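Local coordinates for protein beta-galactosidase (Geobacillus stearothermophilus, PDB 4OIF) that probably hydrolyses terminal, non-reducing beta-D-galactose residues from beta-D-galactosides, as a zinc-binding trimeric enzyme of glycoside hydrolase family 42, at residues K72-I77 against G82-A87; D76-G81 against H147-M152. One frame throughout, in Å; residues are numbered along the deposited sequence.

Interaction 1: K72-I77 against G82-A87; sequences KVFDDI and GRVILA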
ATOM      1  N   LYS A  72     -38.504  15.111  27.288  1.00 10.76           N
ATOM      2  CA  LYS A  72     -38.152  14.695  28.629  1.00  9.51           C
ATOM      3  C   LYS A  72     -36.671  14.928  28.882  1.00 13.56           C
ATOM      4  O   LYS A  72     -36.299  15.308  29.986  1.00 10.42           O
ATOM      5  CB  LYS A  72     -38.528  13.237  28.885  1.00  6.05           C
ATOM      6  CG  LYS A  72     -37.979  12.723  30.208  1.00 21.44           C
ATOM      7  CD  LYS A  72     -38.950  11.819  30.952  1.00 23.61           C
ATOM      8  CE  LYS A  72     -38.354  11.366  32.283  1.00 24.21           C
ATOM      9  NZ  LYS A  72     -37.074  10.616  32.092  1.00 24.82           N
ATOM     10  N   VAL A  73     -35.831  14.729  27.871  1.00 12.18           N
ATOM     11  CA  VAL A  73     -34.408  15.044  28.029  1.00  6.69           C
ATOM     12  C   VAL A  73     -34.181  16.537  28.348  1.00  8.65           C
ATOM     13  O   VAL A  73     -33.426  16.860  29.272  1.00  9.90           O
ATOM     14  CB  VAL A  73     -33.595  14.635  26.769  1.00  9.35           C
ATOM     15  CG1 VAL A  73     -32.231  15.341  26.718  1.00  2.64           C
ATOM     16  CG2 VAL A  73     -33.432  13.117  26.718  1.00  4.61           C
ATOM     17  N   PHE A  74     -34.839  17.433  27.606  1.00  8.22           N
ATOM     18  CA  PHE A  74     -34.681  18.881  27.814  1.00 10.71           C
ATOM     19  C   PHE A  74     -35.103  19.267  29.210  1.00  8.41           C
ATOM     20  O   PHE A  74     -34.384  19.999  29.926  1.00  6.54           O
ATOM     21  CB  PHE A  74     -35.502  19.693  26.813  1.00  9.57           C
ATOM     22  CG  PHE A  74     -34.731  20.124  25.593  1.00 16.18           C
ATOM     23  CD1 PHE A  74     -34.565  19.262  24.516  1.00  9.31           C
ATOM     24  CD2 PHE A  74     -34.193  21.400  25.515  1.00  8.43           C
ATOM     25  CE1 PHE A  74     -33.866  19.654  23.391  1.00  8.06           C
ATOM     26  CE2 PHE A  74     -33.491  21.798  24.392  1.00 11.91           C
ATOM     27  CZ  PHE A  74     -33.330  20.919  23.323  1.00  5.85           C
ATOM     28  N   ASP A  75     -36.268  18.754  29.603  1.00 11.46           N
ATOM     29  CA  ASP A  75     -36.780  19.057  30.933  1.00 10.16           C
ATOM     30  C   ASP A  75     -35.847  18.524  32.018  1.00  8.95           C
ATOM     31  O   ASP A  75     -35.526  19.242  32.949  1.00  9.94           O
ATOM     32  CB  ASP A  75     -38.195  18.510  31.114  1.00  3.57           C
ATOM     33  CG  ASP A  75     -39.237  19.362  30.404  1.00 21.56           C
ATOM     34  OD1 ASP A  75     -38.879  20.475  29.947  1.00  9.93           O
ATOM     35  OD2 ASP A  75     -40.408  18.927  30.302  1.00 19.33           O
ATOM     36  N   ASP A  76     -35.401  17.281  31.875  1.00  9.11           N
ATOM     37  CA  ASP A  76     -34.558  16.620  32.872  1.00 12.58           C
ATOM     38  C   ASP A  76     -33.209  17.301  33.044  1.00 14.45           C
ATOM     39  O   ASP A  76     -32.713  17.453  34.161  1.00 11.35           O
ATOM     40  CB  ASP A  76     -34.318  15.151  32.498  1.00  8.43           C
ATOM     41  CG  ASP A  76     -35.508  14.281  32.782  1.00  9.14           C
ATOM     42  OD1 ASP A  76     -36.429  14.759  33.463  1.00 11.66           O
ATOM     43  OD2 ASP A  76     -35.520  13.113  32.351  1.00 11.03           O
ATOM     44  N   ILE A  77     -32.593  17.676  31.932  1.00 12.53           N
ATOM     45  CA  ILE A  77     -31.293  18.307  32.009  1.00  9.16           C
ATOM     46  C   ILE A  77     -31.475  19.666  32.642  1.00 13.45           C
ATOM     47  O   ILE A  77     -30.663  20.070  33.487  1.00 15.73           O
ATOM     48  CB  ILE A  77     -30.639  18.403  30.630  1.00  8.44           C
ATOM     49  CG1 ILE A  77     -30.108  17.027  30.234  1.00  8.94           C
ATOM     50  CG2 ILE A  77     -29.518  19.451  30.605  1.00  7.96           C
ATOM     51  CD1 ILE A  77     -29.697  16.951  28.805  1.00 21.18           C
ATOM     52  N   GLY A  82     -28.743  22.088  34.138  1.00  7.53           N
ATOM     53  CA  GLY A  82     -27.920  21.980  32.949  1.00  9.87           C
ATOM     54  C   GLY A  82     -28.410  22.735  31.723  1.00 12.77           C
ATOM     55  O   GLY A  82     -29.494  23.311  31.730  1.00 13.37           O
ATOM     56  N   ARG A  83     -27.602  22.742  30.664  1.00 13.88           N
ATOM     57  CA  ARG A  83     -28.021  23.340  29.403  1.00 11.47           C
ATOM     58  C   ARG A  83     -27.891  22.334  28.259  1.00 10.35           C
ATOM     59  O   ARG A  83     -27.138  21.352  28.337  1.00 10.59           O
ATOM     60  CB  ARG A  83     -27.212  24.609  29.082  1.00 14.50           C
ATOM     61  CG  ARG A  83     -27.118  25.660  30.205  1.00 11.69           C
ATOM     62  CD  ARG A  83     -28.453  26.271  30.609  1.00 10.07           C
ATOM     63  NE  ARG A  83     -28.981  27.122  29.557  1.00 29.92           N
ATOM     64  CZ  ARG A  83     -28.731  28.424  29.452  1.00 41.76           C
ATOM     65  NH1 ARG A  83     -27.959  29.027  30.350  1.00 21.25           N
ATOM     66  NH2 ARG A  83     -29.256  29.121  28.445  1.00 26.58           N
ATOM     67  N   VAL A  84     -28.640  22.585  27.194  1.00  9.89           N
ATOM     68  CA  VAL A  84     -28.572  21.748  26.010  1.00 13.67           C
ATOM     69  C   VAL A  84     -28.023  22.510  24.806  1.00  9.04           C
ATOM     70  O   VAL A  84     -28.513  23.587  24.468  1.00 11.28           O
ATOM     71  CB  VAL A  84     -29.947  21.180  25.638  1.00 12.16           C
ATOM     72  CG1 VAL A  84     -29.836  20.354  24.343  1.00  8.30           C
ATOM     73  CG2 VAL A  84     -30.518  20.359  26.794  1.00  2.84           C
ATOM     74  N   ILE A  85     -26.976  21.958  24.196  1.00 13.38           N
ATOM     75  CA  ILE A  85     -26.582  22.303  22.836  1.00 10.44           C
ATOM     76  C   ILE A  85     -27.359  21.377  21.906  1.00 10.84           C
ATOM     77  O   ILE A  85     -27.081  20.177  21.847  1.00  9.72           O
ATOM     78  CB  ILE A  85     -25.064  22.141  22.603  1.00  9.55           C
ATOM     79  CG1 ILE A  85     -24.281  23.111  23.486  1.00 15.37           C
ATOM     80  CG2 ILE A  85     -24.701  22.371  21.134  1.00  7.41           C
ATOM     81  CD1 ILE A  85     -22.788  22.849  23.482  1.00  8.71           C
ATOM     82  N   LEU A  86     -28.355  21.915  21.208  1.00 12.04           N
ATOM     83  CA  LEU A  86     -29.188  21.083  20.354  1.00  7.83           C
ATOM     84  C   LEU A  86     -28.569  20.994  18.973  1.00  7.97           C
ATOM     85  O   LEU A  86     -28.262  22.006  18.346  1.00 10.50           O
ATOM     86  CB  LEU A  86     -30.613  21.631  20.265  1.00  6.91           C
ATOM     87  CG  LEU A  86     -31.626  20.754  19.520  1.00  7.18           C
ATOM     88  CD1 LEU A  86     -31.600  19.337  20.044  1.00  3.43           C
ATOM     89  CD2 LEU A  86     -33.024  21.319  19.634  1.00  4.00           C
ATOM     90  N   ALA A  87     -28.371  19.771  18.511  1.00  4.30           N
ATOM     91  CA  ALA A  87     -27.813  19.556  17.195  1.00  5.87           C
ATOM     92  C   ALA A  87     -28.904  19.262  16.187  1.00  8.31           C
ATOM     93  O   ALA A  87     -29.929  18.661  16.531  1.00  8.78           O
ATOM     94  CB  ALA A  87     -26.811  18.412  17.220  1.00  8.82           C
TER

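Interaction 2: D76-G81 against H147-M152; sequences DIYRIG and HPALLM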
ATOM      1  N   ASP A  76     -35.401  17.281  31.875  1.00  9.11           N
ATOM      2  CA  ASP A  76     -34.558  16.620  32.872  1.00 12.58           C
ATOM      3  C   ASP A  76     -33.209  17.301  33.044  1.00 14.45           C
ATOM      4  O   ASP A  76     -32.713  17.453  34.161  1.00 11.35           O
ATOM      5  CB  ASP A  76     -34.318  15.151  32.498  1.00  8.43           C
ATOM      6  CG  ASP A  76     -35.508  14.281  32.782  1.00  9.14           C
ATOM      7  OD1 ASP A  76     -36.429  14.759  33.463  1.00 11.66           O
ATOM      8  OD2 ASP A  76     -35.520  13.113  32.351  1.00 11.03           O
ATOM      9  N   ILE A  77     -32.593  17.676  31.932  1.00 12.53           N
ATOM     10  CA  ILE A  77     -31.293  18.307  32.009  1.00  9.16           C
ATOM     11  C   ILE A  77     -31.475  19.666  32.642  1.00 13.45           C
ATOM     12  O   ILE A  77     -30.663  20.070  33.487  1.00 15.73           O
ATOM     13  CB  ILE A  77     -30.639  18.403  30.630  1.00  8.44           C
ATOM     14  CG1 ILE A  77     -30.108  17.027  30.234  1.00  8.94           C
ATOM     15  CG2 ILE A  77     -29.518  19.451  30.605  1.00  7.96           C
ATOM     16  CD1 ILE A  77     -29.697  16.951  28.805  1.00 21.18           C
ATOM     17  N   TYR A  78     -32.555  20.354  32.263  1.00  7.59           N
ATOM     18  CA  TYR A  78     -32.854  21.651  32.867  1.00 10.11           C
ATOM     19  C   TYR A  78     -33.039  21.526  34.397  1.00 11.60           C
ATOM     20  O   TYR A  78     -32.547  22.346  35.171  1.00 11.80           O
ATOM     21  CB  TYR A  78     -34.102  22.261  32.211  1.00 10.22           C
ATOM     22  CG  TYR A  78     -34.415  23.687  32.631  1.00 14.81           C
ATOM     23  CD1 TYR A  78     -33.454  24.689  32.535  1.00 13.92           C
ATOM     24  CD2 TYR A  78     -35.676  24.038  33.099  1.00 12.73           C
ATOM     25  CE1 TYR A  78     -33.735  25.987  32.911  1.00  8.80           C
ATOM     26  CE2 TYR A  78     -35.966  25.342  33.476  1.00 13.28           C
ATOM     27  CZ  TYR A  78     -34.986  26.306  33.382  1.00 11.16           C
ATOM     28  OH  TYR A  78     -35.246  27.603  33.747  1.00 19.19           O
ATOM     29  N   ARG A  79     -33.718  20.467  34.817  1.00 11.59           N
ATOM     30  CA  ARG A  79     -34.043  20.241  36.222  0.57 12.44           C
ATOM     31  C   ARG A  79     -32.797  20.200  37.100  1.00 13.13           C
ATOM     32  O   ARG A  79     -32.778  20.766  38.187  1.00 14.99           O
ATOM     33  CB  ARG A  79     -34.836  18.937  36.371  0.57  9.73           C
ATOM     34  CG  ARG A  79     -35.510  18.748  37.714  0.57  9.71           C
ATOM     35  CD  ARG A  79     -36.417  17.508  37.717  0.57 10.37           C
ATOM     36  NE  ARG A  79     -35.695  16.298  38.094  0.57 10.81           N
ATOM     37  CZ  ARG A  79     -35.518  15.250  37.306  0.57  7.06           C
ATOM     38  NH1 ARG A  79     -36.027  15.235  36.091  0.57  8.14           N
ATOM     39  NH2 ARG A  79     -34.839  14.206  37.745  0.57 16.79           N
ATOM     40  N   ILE A  80     -31.759  19.522  36.624  1.00 14.01           N
ATOM     41  CA  ILE A  80     -30.515  19.413  37.384  1.00 10.98           C
ATOM     42  C   ILE A  80     -29.573  20.590  37.121  1.00 10.82           C
ATOM     43  O   ILE A  80     -28.390  20.530  37.444  1.00 16.76           O
ATOM     44  CB  ILE A  80     -29.763  18.102  37.071  1.00 16.45           C
ATOM     45  CG1 ILE A  80     -29.319  18.073  35.608  1.00 13.76           C
ATOM     46  CG2 ILE A  80     -30.634  16.894  37.392  1.00  7.60           C
ATOM     47  CD1 ILE A  80     -28.478  16.888  35.262  1.00  4.68           C
ATOM     48  N   GLY A  81     -30.091  21.654  36.520  1.00  9.76           N
ATOM     49  CA  GLY A  81     -29.317  22.873  36.361  1.00  3.07           C
ATOM     50  C   GLY A  81     -28.426  22.908  35.136  1.00  6.63           C
ATOM     51  O   GLY A  81     -27.468  23.671  35.095  1.00  8.49           O
ATOM     52  N   HIS A 147     -37.227  26.944  24.828  1.00 11.82           N
ATOM     53  CA  HIS A 147     -36.948  26.204  26.052  1.00 11.96           C
ATOM     54  C   HIS A 147     -35.738  26.830  26.742  1.00 12.40           C
ATOM     55  O   HIS A 147     -34.726  27.104  26.096  1.00 15.56           O
ATOM     56  CB  HIS A 147     -36.693  24.731  25.764  1.00  8.72           C
ATOM     57  CG  HIS A 147     -36.750  23.860  26.980  1.00 20.12           C
ATOM     58  ND1 HIS A 147     -35.781  23.887  27.961  1.00 13.16           N
ATOM     59  CD2 HIS A 147     -37.652  22.925  27.364  1.00  8.72           C
ATOM     60  CE1 HIS A 147     -36.094  23.018  28.905  1.00 10.86           C
ATOM     61  NE2 HIS A 147     -37.221  22.416  28.565  1.00  6.56           N
ATOM     62  N   PRO A 148     -35.837  27.056  28.061  1.00 14.74           N
ATOM     63  CA  PRO A 148     -34.764  27.711  28.826  1.00 10.35           C
ATOM     64  C   PRO A 148     -33.414  26.964  28.805  1.00 11.79           C
ATOM     65  O   PRO A 148     -32.374  27.613  28.897  1.00 11.93           O
ATOM     66  CB  PRO A 148     -35.334  27.772  30.244  1.00  5.82           C
ATOM     67  CG  PRO A 148     -36.405  26.727  30.280  1.00 16.07           C
ATOM     68  CD  PRO A 148     -36.986  26.696  28.909  1.00 10.92           C
ATOM     69  N   ALA A 149     -33.422  25.641  28.671  1.00  9.26           N
ATOM     70  CA  ALA A 149     -32.171  24.883  28.599  1.00  7.18           C
ATOM     71  C   ALA A 149     -31.424  25.056  27.278  1.00  9.23           C
ATOM     72  O   ALA A 149     -30.241  24.729  27.192  1.00 10.27           O
ATOM     73  CB  ALA A 149     -32.426  23.408  28.843  1.00  4.73           C
ATOM     74  N   LEU A 150     -32.095  25.566  26.253  1.00  9.45           N
ATOM     75  CA  LEU A 150     -31.456  25.684  24.942  1.00 10.92           C
ATOM     76  C   LEU A 150     -30.344  26.713  24.965  1.00  7.87           C
ATOM     77  O   LEU A 150     -30.558  27.850  25.366  1.00 13.27           O
ATOM     78  CB  LEU A 150     -32.469  26.042  23.852  1.00  7.93           C
ATOM     79  CG  LEU A 150     -31.829  26.113  22.460  1.00 10.07           C
ATOM     80  CD1 LEU A 150     -31.141  24.803  22.152  1.00  9.49           C
ATOM     81  CD2 LEU A 150     -32.846  26.461  21.369  1.00  9.85           C
ATOM     82  N   LEU A 151     -29.158  26.317  24.524  1.00 11.14           N
ATOM     83  CA  LEU A 151     -28.008  27.212  24.585  1.00 15.91           C
ATOM     84  C   LEU A 151     -27.477  27.630  23.223  1.00  8.89           C
ATOM     85  O   LEU A 151     -27.173  28.797  22.983  1.00 12.45           O
ATOM     86  CB  LEU A 151     -26.865  26.565  25.363  1.00  9.76           C
ATOM     87  CG  LEU A 151     -25.733  27.549  25.649  1.00  8.72           C
ATOM     88  CD1 LEU A 151     -26.186  28.553  26.703  1.00 12.11           C
ATOM     89  CD2 LEU A 151     -24.455  26.841  26.081  1.00 11.22           C
ATOM     90  N   MET A 152     -27.363  26.657  22.337  1.00 11.51           N
ATOM     91  CA  MET A 152     -26.684  26.858  21.067  0.81 10.35           C
ATOM     92  C   MET A 152     -27.104  25.773  20.075  1.00  9.52           C
ATOM     93  O   MET A 152     -27.515  24.681  20.471  1.00 12.76           O
ATOM     94  CB  MET A 152     -25.166  26.855  21.296  0.81 11.19           C
ATOM     95  CG  MET A 152     -24.280  27.158  20.092  0.81 10.88           C
ATOM     96  SD  MET A 152     -22.530  27.280  20.596  0.81  9.61           S
ATOM     97  CE  MET A 152     -22.344  25.780  21.551  0.81  7.56           C
TER

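Interaction 1: K72-I77 against G82-A87
Gly82 meets helix 68-79 through its backbone: its N donates to Ile77 O across 2.9 Å, with an N-H...O angle of 148°. This is the outer bond of a Schellman motif that ends the helix, with Gly81 as its positive-phi residue. Because Gly82 carries no side chain, the methyl CG2 of Ile77 can settle against its carbonyl carbon C at 3.6 Å. The same methyl continues to Arg83 O at 3.8 Å, while the Arg83 side chain leaves on the other side of the strand. A chi1 of -76° sets Ile77 CG1 beside the backbone N and leaves CG2 anti to it, directed at Gly82, while the CG1-CD1 branch goes to Val84. The whole pairing is one return leg of a right-handed beta-alpha-beta crossover in the TIM barrel: the helix runs back down the outside of the barrel, 145° from the direction of strand 83-87, after following the parallel neighbour, strand 47-50. Val84 is the central strand residue of the contact. Its CG2 lies over one face of the Phe74 ring, offset toward the rim and 4.2 Å from the centroid, a CH-pi contact. Its other methyl, CG1, is 3.7 Å from Phe74 CZ. The Val84 CG2 methyl also touches Ile77 CD1 at 4.0 Å, so one branch of the valine fills the angle between two helix side chains. Ile85 points away from the helix, and its side chain touches residues of the flanking strands 47-50 and 150-154. Leu86 returns to the helix side, and its CD2 comes to the edge of the Phe74 ring, near the ring plane, 3.7 Å from CZ. Tyr144 stacks on this ring and His147 meets it edge-to-face.

Interaction 2: D76-G81 against H147-M152
Tyr78 and His147 meet with their rings both swung away from their own backbone nitrogens, chi1 -173° for the tyrosine and -165° for the histidine, and these torsions set the two rings in an offset edge-to-face pair. The centroids stand 5.7 Å apart with the planes at 81°, the histidine presenting its edge to the tyrosine face. CE1 is the atom of the imidazole that does the touching, 3.9 Å from Tyr78 CB. Pro148 supplies the closest cover: its CG sits over a face of the phenol ring, 3.6 Å from the centroid, as a CH-pi contact, and its CB reaches the outer rim, 3.5 Å from Tyr78 OH. Further in, Ala149 CB packs on Tyr78 CB at 3.9 Å, where the ring joins the backbone. The three partners belong to the type I beta turn from His147 to Leu150, which leads into strand 150-154 of the TIM barrel, whereas Tyr78 sits in the last turn of helix 68-79. The turn is held from within by the imidazole, since Ala149 N donates to His147 ND1 at 3.0 Å, close to the ring plane. The other ring nitrogen, NE2, is hydrogen-bonded to Asp75 OD1 on the same helix as Tyr78. With an alanine in place of His147, Ala149 N and the Asp75 carboxylate would probably lose their ring partner, and Tyr78 its edge-to-face neighbour. No hydrogen bond joins the two segments. The contact therefore rests on apolar and aromatic packing, while ND1 accepts from Ala149 N, so the ring proton is probably on NE2, directed at Asp75, which is consistent with a neutral imidazole.

How the interactions relate
Interactions 1 and 2 use neighbouring parts of helix 68-79, sharing Asp76 and Ile77, and their centres lie about 5 Å apart. Their strands are parallel neighbours in the barrel, joined by probable hydrogen bonds from Val84 N to Ala149 O at 2.7 Å and from Leu151 N to Val84 O at 2.8 Å. Beside these bonds, Arg83 NE of interaction 1 packs against Pro148 O of interaction 2 at 3.5 Å. Both contacts lie away from the zinc site and the predicted catalytic residues: interaction 2 sits at the N-terminal start of strand 150-154, whereas the predicted proton donor, Glu158, follows its C-terminal end.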